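Conserved protein O27018 (Methanothermobacter thermautotrophicus, PDB 3BEY) is of unknown function but belongs to the AhpD-like carboxymuconolactone decarboxylase family and may have peroxiredoxin activity. Local coordinates at residues N21-E24 with A25-E29; T33-E36 with K37-S41; C50-C53 with T54-H57. One frame throughout, in Å; residues are numbered along the deposited sequence.

Contact 1 of 3, residues N21-E24 with A25-E29; sequences NFRE and AVRSE
V26 turns a methyl over the phenyl ring of F22, one helical turn earlier: V26 CG1 stands 4.0 Å from the centroid of the F22 ring, a CH-pi contact over the face, and comes nearest at F22 CE2. The F22 ring reaches that methyl because its CG lies anti to the backbone N (chi1 168°) and leans along the helix toward the later turn. Two apolar residues suit this side, since it faces other subunits: F19 of the second subunit meets the F22 ring, and L80 of the third packs on both F22 and V26. On the polar side, E24 and R27 pass each other obliquely, their flat groups turned 70° apart. Their charges do not meet: E24 OE1 lies 3.9 Å from R27 CD, and the guanidinium forms its salt bridge with E60. All this rides on the last turns of helix 13-27, where V26 N gives F22 O a nearly straight bond of 3.1 Å. At the helix end S28 folds back, its OG 2.8 Å from E24 O, while S28 N bonds the same oxygen from the opposite face of the carbonyl plane. A small hydroxyl residue suits the point where the chain leaves helical angles.

Contact 2 of 3, residues T33-E36 with K37-S41; sequences TERE and KLLIS
K37 lays its aliphatic chain back along the first turn of the helix, with K37 CE 3.2 Å from T33 O, the carbonyl oxygen that also accepts K37 N in a nearly straight bond of 3.1 Å. The bend at chi3 (-69°) carries the ammonium group past T33 toward the preceding loop, where its partner is E29 O; a lysine suits the place because its methylenes cover backbone while its charge travels on. The close-packed part lies further along, where I40 arches over the carbonyl of E36: I40 CG1 is 3.0 Å from E36 O, which accepts I40 N as well. This side is buried, with I40 on A43 of the third subunit. L38 is close-set too, its CG resting on E34 O at 3.1 Å, while the side chains, alongside and pointing the same way, meet at E34 CG and L38 CD1, 4.0 Å apart. The loose part is the end of E34, whose carboxylate extends from an exposed position. R35 is intermediate: L39 CD1 sits over one face of its guanidinium, offset toward the rim, and the charged end is engaged by E70 and by E36 of the third subunit. At the helix start two reciprocal bonds close the turn. E36 N donates to T33 OG1 at 3.2 Å, and T33 N to E36 OE1 at 2.8 Å, on its anti side and 26° out of the carboxylate plane. E36 OE2 salt-bridges R35 of the third subunit. Threonine and glutamate thus form a capping box, the classic N-terminal closure of an alpha-helix.

Contact 3 of 3, residues C50-C53 with T54-H57; sequences CDAC and TRRH
The chain enters helix 51-62 at C50, the N-cap residue, and from there regular backbone bonds run four residues back, T54 N to C50 O in the carbonyl plane and R55 N to D51 O almost straight at 3.1 Å. T54 adds a second grip on the first of these carbonyls: T54 OG1 donates to C50 O at 2.9 Å from above the carbonyl plane, 44° out of it. The hydroxyl gets there because OG1 stands anti to the carbonyl carbon and beside the backbone N (chi1 -62°), which brings it back over the preceding turn. Threonine suits this buried position, since its hydroxyl finds a partner in the backbone while its side chain packs on S45 and V46 of helix 34-47. A valine here would keep the bulk but would probably leave C50 O with the backbone N-H of this residue as its sole donor within the turn, so that the first carbonyl would be less firmly held. On the outer side R55 bends at chi3 so that its guanidinium turns one face to A52 O; a small alanine lets the arginine lie close. The charged end of R56 pairs with E60. C50 SG and C53 SG are joined at 2.0 Å, a disulfide across the first turn. A CxxC pair at a helix N-terminus is the redox motif of AhpD and many relatives; the disulfide is the oxidised form of the pair, consistent with peroxidase chemistry, though the activity is only inferred.

In the fold
The three contacts follow one another along the chain, on helices 13-27, 34-47 and 51-62, and all touch the third subunit of the hexamer. Contact 1 hands over to contact 2 through K37: its NZ lies 3.0 Å from E29 O, tying the start of one helix to the loop after the other, with the contact centres about 12 Å apart. Contact 2 reaches contact 3, about 14 Å away between centres, where S41 CB packs on H57 CG at 3.9 Å, on the helix that carries the disulfide. Contacts 1 and 3, with centres about 18 Å apart, meet where like-charged R27 and R56 come close, with E60 pairing to both. The CxxC pair of contact 3 is the probable redox site.

Contact 1 of 3, residues N21-E24 with A25-E29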
loop_
_atom_site.group_PDB
_atom_site.type_symbol
_atom_site.label_atom_id
_atom_site.label_comp_id
_atom_site.label_asym_id
_atom_site.label_seq_id
_atom_site.Cartn_x
_atom_site.Cartn_y
_atom_site.Cartn_z
ATOM N N ASN D 21 -9.870 -3.344 22.699
ATOM C CA ASN D 21 -9.490 -4.530 23.461
ATOM C C ASN D 21 -8.463 -5.332 22.668
ATOM O O ASN D 21 -7.518 -5.887 23.237
ATOM C CB ASN D 21 -10.724 -5.390 23.769
ATOM C CG ASN D 21 -11.554 -4.828 24.926
ATOM O OD1 ASN D 21 -12.650 -5.310 25.211
ATOM N ND2 ASN D 21 -11.021 -3.808 25.603
ATOM N N PHE D 22 -8.651 -5.386 21.352
ATOM C CA PHE D 22 -7.719 -6.092 20.492
ATOM C C PHE D 22 -6.391 -5.364 20.576
ATOM O O PHE D 22 -5.336 -5.988 20.723
ATOM C CB PHE D 22 -8.218 -6.100 19.044
ATOM C CG PHE D 22 -7.183 -6.559 18.044
ATOM C CD1 PHE D 22 -6.659 -5.672 17.112
ATOM C CD2 PHE D 22 -6.717 -7.872 18.049
ATOM C CE1 PHE D 22 -5.685 -6.086 16.194
ATOM C CE2 PHE D 22 -5.743 -8.293 17.136
ATOM C CZ PHE D 22 -5.226 -7.400 16.209
ATOM N N ARG D 23 -6.446 -4.037 20.501
ATOM C CA ARG D 23 -5.232 -3.240 20.560
ATOM C C ARG D 23 -4.509 -3.511 21.862
ATOM O O ARG D 23 -3.294 -3.693 21.875
ATOM C CB ARG D 23 -5.540 -1.740 20.451
ATOM C CG ARG D 23 -4.303 -0.899 20.126
ATOM C CD ARG D 23 -4.193 0.359 20.982
ATOM N NE ARG D 23 -5.210 1.364 20.681
ATOM C CZ ARG D 23 -5.450 2.432 21.443
ATOM N NH1 ARG D 23 -4.745 2.634 22.554
ATOM N NH2 ARG D 23 -6.395 3.304 21.095
ATOM N N GLU D 24 -5.257 -3.546 22.960
ATOM C CA GLU D 24 -4.659 -3.783 24.269
ATOM C C GLU D 24 -4.080 -5.183 24.447
ATOM O O GLU D 24 -3.034 -5.349 25.081
ATOM C CB GLU D 24 -5.672 -3.474 25.378
ATOM C CG GLU D 24 -5.714 -1.987 25.745
ATOM C CD GLU D 24 -4.415 -1.505 26.399
ATOM O OE1 GLU D 24 -4.179 -0.278 26.432
ATOM O OE2 GLU D 24 -3.633 -2.354 26.891
ATOM N N ALA D 25 -4.746 -6.185 23.889
ATOM C CA ALA D 25 -4.255 -7.551 23.996
ATOM C C ALA D 25 -2.887 -7.637 23.328
ATOM O O ALA D 25 -1.920 -8.109 23.919
ATOM C CB ALA D 25 -5.220 -8.515 23.328
ATOM N N VAL D 26 -2.806 -7.164 22.093
ATOM C CA VAL D 26 -1.552 -7.204 21.360
ATOM C C VAL D 26 -0.536 -6.235 21.952
ATOM O O VAL D 26 0.669 -6.420 21.796
ATOM C CB VAL D 26 -1.764 -6.860 19.862
ATOM C CG1 VAL D 26 -2.877 -7.714 19.287
ATOM C CG2 VAL D 26 -2.087 -5.396 19.704
ATOM N N ARG D 27 -1.028 -5.208 22.636
ATOM C CA ARG D 27 -0.165 -4.207 23.249
ATOM C C ARG D 27 0.438 -4.686 24.568
ATOM O O ARG D 27 1.511 -4.241 24.964
ATOM C CB ARG D 27 -0.957 -2.919 23.493
ATOM C CG ARG D 27 -0.107 -1.700 23.828
ATOM C CD ARG D 27 -0.986 -0.509 24.203
ATOM N NE ARG D 27 -0.254 0.754 24.159
ATOM C CZ ARG D 27 0.206 1.310 23.041
ATOM N NH1 ARG D 27 0.007 0.714 21.873
ATOM N NH2 ARG D 27 0.864 2.459 23.089
ATOM N N SER D 28 -0.244 -5.599 25.245
ATOM C CA SER D 28 0.251 -6.095 26.524
ATOM C C SER D 28 0.751 -7.546 26.514
ATOM O O SER D 28 0.962 -8.132 27.574
ATOM C CB SER D 28 -0.840 -5.949 27.587
ATOM O OG SER D 28 -1.956 -6.763 27.268
ATOM N N GLU D 29 0.931 -8.128 25.333
ATOM C CA GLU D 29 1.409 -9.509 25.239
ATOM C C GLU D 29 2.734 -9.636 25.983
ATOM O O GLU D 29 3.523 -8.684 26.028
ATOM C CB GLU D 29 1.602 -9.910 23.775
ATOM C CG GLU D 29 2.200 -11.298 23.566
ATOM C CD GLU D 29 1.169 -12.401 23.642
ATOM O OE1 GLU D 29 -0.012 -12.117 23.342
ATOM O OE2 GLU D 29 1.539 -13.550 23.977
#

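Contact 2 of 3, residues T33-E36 with K37-S41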
loop_
_atom_site.group_PDB
_atom_site.type_symbol
_atom_site.label_atom_id
_atom_site.label_comp_id
_atom_site.label_asym_id
_atom_site.label_seq_id
_atom_site.Cartn_x
_atom_site.Cartn_y
_atom_site.Cartn_z
ATOM N N THR D 33 9.039 -7.504 25.036
ATOM C CA THR D 33 9.167 -6.444 26.023
ATOM C C THR D 33 8.513 -5.184 25.464
ATOM O O THR D 33 8.374 -5.029 24.244
ATOM C CB THR D 33 10.642 -6.111 26.299
ATOM O OG1 THR D 33 11.194 -5.426 25.166
ATOM C CG2 THR D 33 11.448 -7.390 26.556
ATOM N N GLU D 34 8.117 -4.287 26.361
ATOM C CA GLU D 34 7.487 -3.030 25.983
ATOM C C GLU D 34 8.383 -2.250 25.014
ATOM O O GLU D 34 7.910 -1.566 24.111
ATOM C CB GLU D 34 7.239 -2.187 27.238
ATOM C CG GLU D 34 6.383 -0.951 27.012
ATOM C CD GLU D 34 6.479 0.039 28.159
ATOM O OE1 GLU D 34 5.579 0.899 28.283
ATOM O OE2 GLU D 34 7.464 -0.035 28.930
ATOM N N ARG D 35 9.686 -2.347 25.216
ATOM C CA ARG D 35 10.626 -1.651 24.363
ATOM C C ARG D 35 10.508 -2.145 22.919
ATOM O O ARG D 35 10.400 -1.354 21.984
ATOM C CB ARG D 35 12.050 -1.876 24.879
ATOM C CG ARG D 35 13.129 -1.336 23.976
ATOM C CD ARG D 35 14.501 -1.584 24.567
ATOM N NE ARG D 35 15.565 -1.344 23.595
ATOM C CZ ARG D 35 16.033 -0.145 23.267
ATOM N NH1 ARG D 35 16.998 -0.042 22.364
ATOM N NH2 ARG D 35 15.558 0.946 23.854
ATOM N N GLU D 36 10.523 -3.461 22.750
ATOM C CA GLU D 36 10.448 -4.055 21.427
ATOM C C GLU D 36 9.137 -3.725 20.718
ATOM O O GLU D 36 9.141 -3.348 19.547
ATOM C CB GLU D 36 10.669 -5.563 21.546
ATOM C CG GLU D 36 11.979 -5.881 22.259
ATOM C CD GLU D 36 12.116 -7.340 22.659
ATOM O OE1 GLU D 36 11.122 -7.925 23.151
ATOM O OE2 GLU D 36 13.228 -7.898 22.495
ATOM N N LYS D 37 8.022 -3.837 21.433
ATOM C CA LYS D 37 6.719 -3.523 20.852
ATOM C C LYS D 37 6.600 -2.048 20.443
ATOM O O LYS D 37 5.929 -1.724 19.461
ATOM C CB LYS D 37 5.606 -3.906 21.824
ATOM C CG LYS D 37 5.461 -5.423 21.988
ATOM C CD LYS D 37 4.565 -5.793 23.165
ATOM C CE LYS D 37 5.228 -5.439 24.496
ATOM N NZ LYS D 37 4.424 -5.870 25.658
ATOM N N LEU D 38 7.260 -1.160 21.179
ATOM C CA LEU D 38 7.226 0.265 20.859
ATOM C C LEU D 38 8.021 0.538 19.582
ATOM O O LEU D 38 7.541 1.230 18.687
ATOM C CB LEU D 38 7.793 1.097 22.019
ATOM C CG LEU D 38 6.886 1.209 23.249
ATOM C CD1 LEU D 38 7.644 1.851 24.394
ATOM C CD2 LEU D 38 5.643 2.020 22.906
ATOM N N LEU D 39 9.236 0.007 19.504
ATOM C CA LEU D 39 10.051 0.176 18.308
ATOM C C LEU D 39 9.312 -0.431 17.107
ATOM O O LEU D 39 9.239 0.171 16.034
ATOM C CB LEU D 39 11.404 -0.518 18.482
ATOM C CG LEU D 39 12.376 0.081 19.505
ATOM C CD1 LEU D 39 13.377 -0.972 19.924
ATOM C CD2 LEU D 39 13.070 1.320 18.900
ATOM N N ILE D 40 8.758 -1.620 17.291
ATOM C CA ILE D 40 8.037 -2.272 16.212
ATOM C C ILE D 40 6.850 -1.431 15.733
ATOM O O ILE D 40 6.617 -1.330 14.530
ATOM C CB ILE D 40 7.571 -3.682 16.647
ATOM C CG1 ILE D 40 8.794 -4.581 16.823
ATOM C CG2 ILE D 40 6.653 -4.302 15.600
ATOM C CD1 ILE D 40 8.468 -5.873 17.502
ATOM N N SER D 41 6.120 -0.819 16.672
ATOM C CA SER D 41 4.965 0.017 16.338
ATOM C C SER D 41 5.359 1.215 15.501
ATOM O O SER D 41 4.623 1.630 14.604
ATOM C CB SER D 41 4.275 0.549 17.592
ATOM O OG SER D 41 3.664 -0.481 18.331
#

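Contact 3 of 3, residues C50-C53 with T54-H57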
loop_
_atom_site.group_PDB
_atom_site.type_symbol
_atom_site.label_atom_id
_atom_site.label_comp_id
_atom_site.label_asym_id
_atom_site.label_seq_id
_atom_site.Cartn_x
_atom_site.Cartn_y
_atom_site.Cartn_z
ATOM N N CYS D 50 1.858 5.834 7.487
ATOM C CA CYS D 50 0.765 6.530 8.148
ATOM C C CYS D 50 1.390 7.566 9.071
ATOM O O CYS D 50 1.903 7.227 10.135
ATOM C CB CYS D 50 -0.115 5.563 8.949
ATOM S SG CYS D 50 -1.182 6.432 10.140
ATOM N N ASP D 51 1.343 8.824 8.650
ATOM C CA ASP D 51 1.919 9.942 9.397
ATOM C C ASP D 51 1.414 10.130 10.833
ATOM O O ASP D 51 2.210 10.327 11.748
ATOM C CB ASP D 51 1.713 11.242 8.615
ATOM C CG ASP D 51 2.360 12.432 9.286
ATOM O OD1 ASP D 51 3.611 12.480 9.328
ATOM O OD2 ASP D 51 1.623 13.319 9.783
ATOM N N ALA D 52 0.105 10.074 11.036
ATOM C CA ALA D 52 -0.441 10.250 12.376
ATOM C C ALA D 52 -0.025 9.098 13.284
ATOM O O ALA D 52 0.331 9.311 14.442
ATOM C CB ALA D 52 -1.963 10.352 12.317
ATOM N N CYS D 53 -0.068 7.878 12.752
ATOM C CA CYS D 53 0.304 6.702 13.523
ATOM C C CYS D 53 1.751 6.793 13.962
ATOM O O CYS D 53 2.111 6.382 15.061
ATOM C CB CYS D 53 0.177 5.428 12.695
ATOM S SG CYS D 53 -1.339 5.152 11.732
ATOM N N THR D 54 2.588 7.304 13.074
ATOM C CA THR D 54 4.008 7.422 13.357
ATOM C C THR D 54 4.253 8.400 14.497
ATOM O O THR D 54 4.920 8.065 15.475
ATOM C CB THR D 54 4.777 7.865 12.087
ATOM O OG1 THR D 54 4.614 6.866 11.070
ATOM C CG2 THR D 54 6.261 8.052 12.384
ATOM N N ARG D 55 3.696 9.601 14.376
ATOM C CA ARG D 55 3.847 10.631 15.399
ATOM C C ARG D 55 3.359 10.121 16.751
ATOM O O ARG D 55 4.027 10.292 17.773
ATOM C CB ARG D 55 3.068 11.889 14.995
ATOM C CG ARG D 55 3.169 13.036 15.988
ATOM C CD ARG D 55 2.547 14.317 15.430
ATOM N NE ARG D 55 1.219 14.097 14.846
ATOM C CZ ARG D 55 0.157 13.660 15.520
ATOM N NH1 ARG D 55 0.253 13.389 16.821
ATOM N NH2 ARG D 55 -1.003 13.482 14.890
ATOM N N ARG D 56 2.198 9.476 16.732
ATOM C CA ARG D 56 1.568 8.922 17.925
ATOM C C ARG D 56 2.428 7.850 18.610
ATOM O O ARG D 56 2.701 7.936 19.807
ATOM C CB ARG D 56 0.192 8.361 17.537
ATOM C CG ARG D 56 -0.744 8.041 18.693
ATOM C CD ARG D 56 -0.690 6.564 19.082
ATOM N NE ARG D 56 -2.031 6.018 19.298
ATOM C CZ ARG D 56 -2.282 4.801 19.775
ATOM N NH1 ARG D 56 -3.537 4.395 19.934
ATOM N NH2 ARG D 56 -1.282 3.993 20.101
ATOM N N HIS D 57 2.863 6.844 17.860
ATOM C CA HIS D 57 3.691 5.802 18.454
ATOM C C HIS D 57 5.079 6.314 18.818
ATOM O O HIS D 57 5.709 5.818 19.745
ATOM C CB HIS D 57 3.763 4.597 17.517
ATOM C CG HIS D 57 2.435 3.952 17.289
ATOM N ND1 HIS D 57 1.669 3.438 18.322
ATOM C CD2 HIS D 57 1.697 3.784 16.168
ATOM C CE1 HIS D 57 0.528 2.989 17.845
ATOM N NE2 HIS D 57 0.518 3.187 16.534
#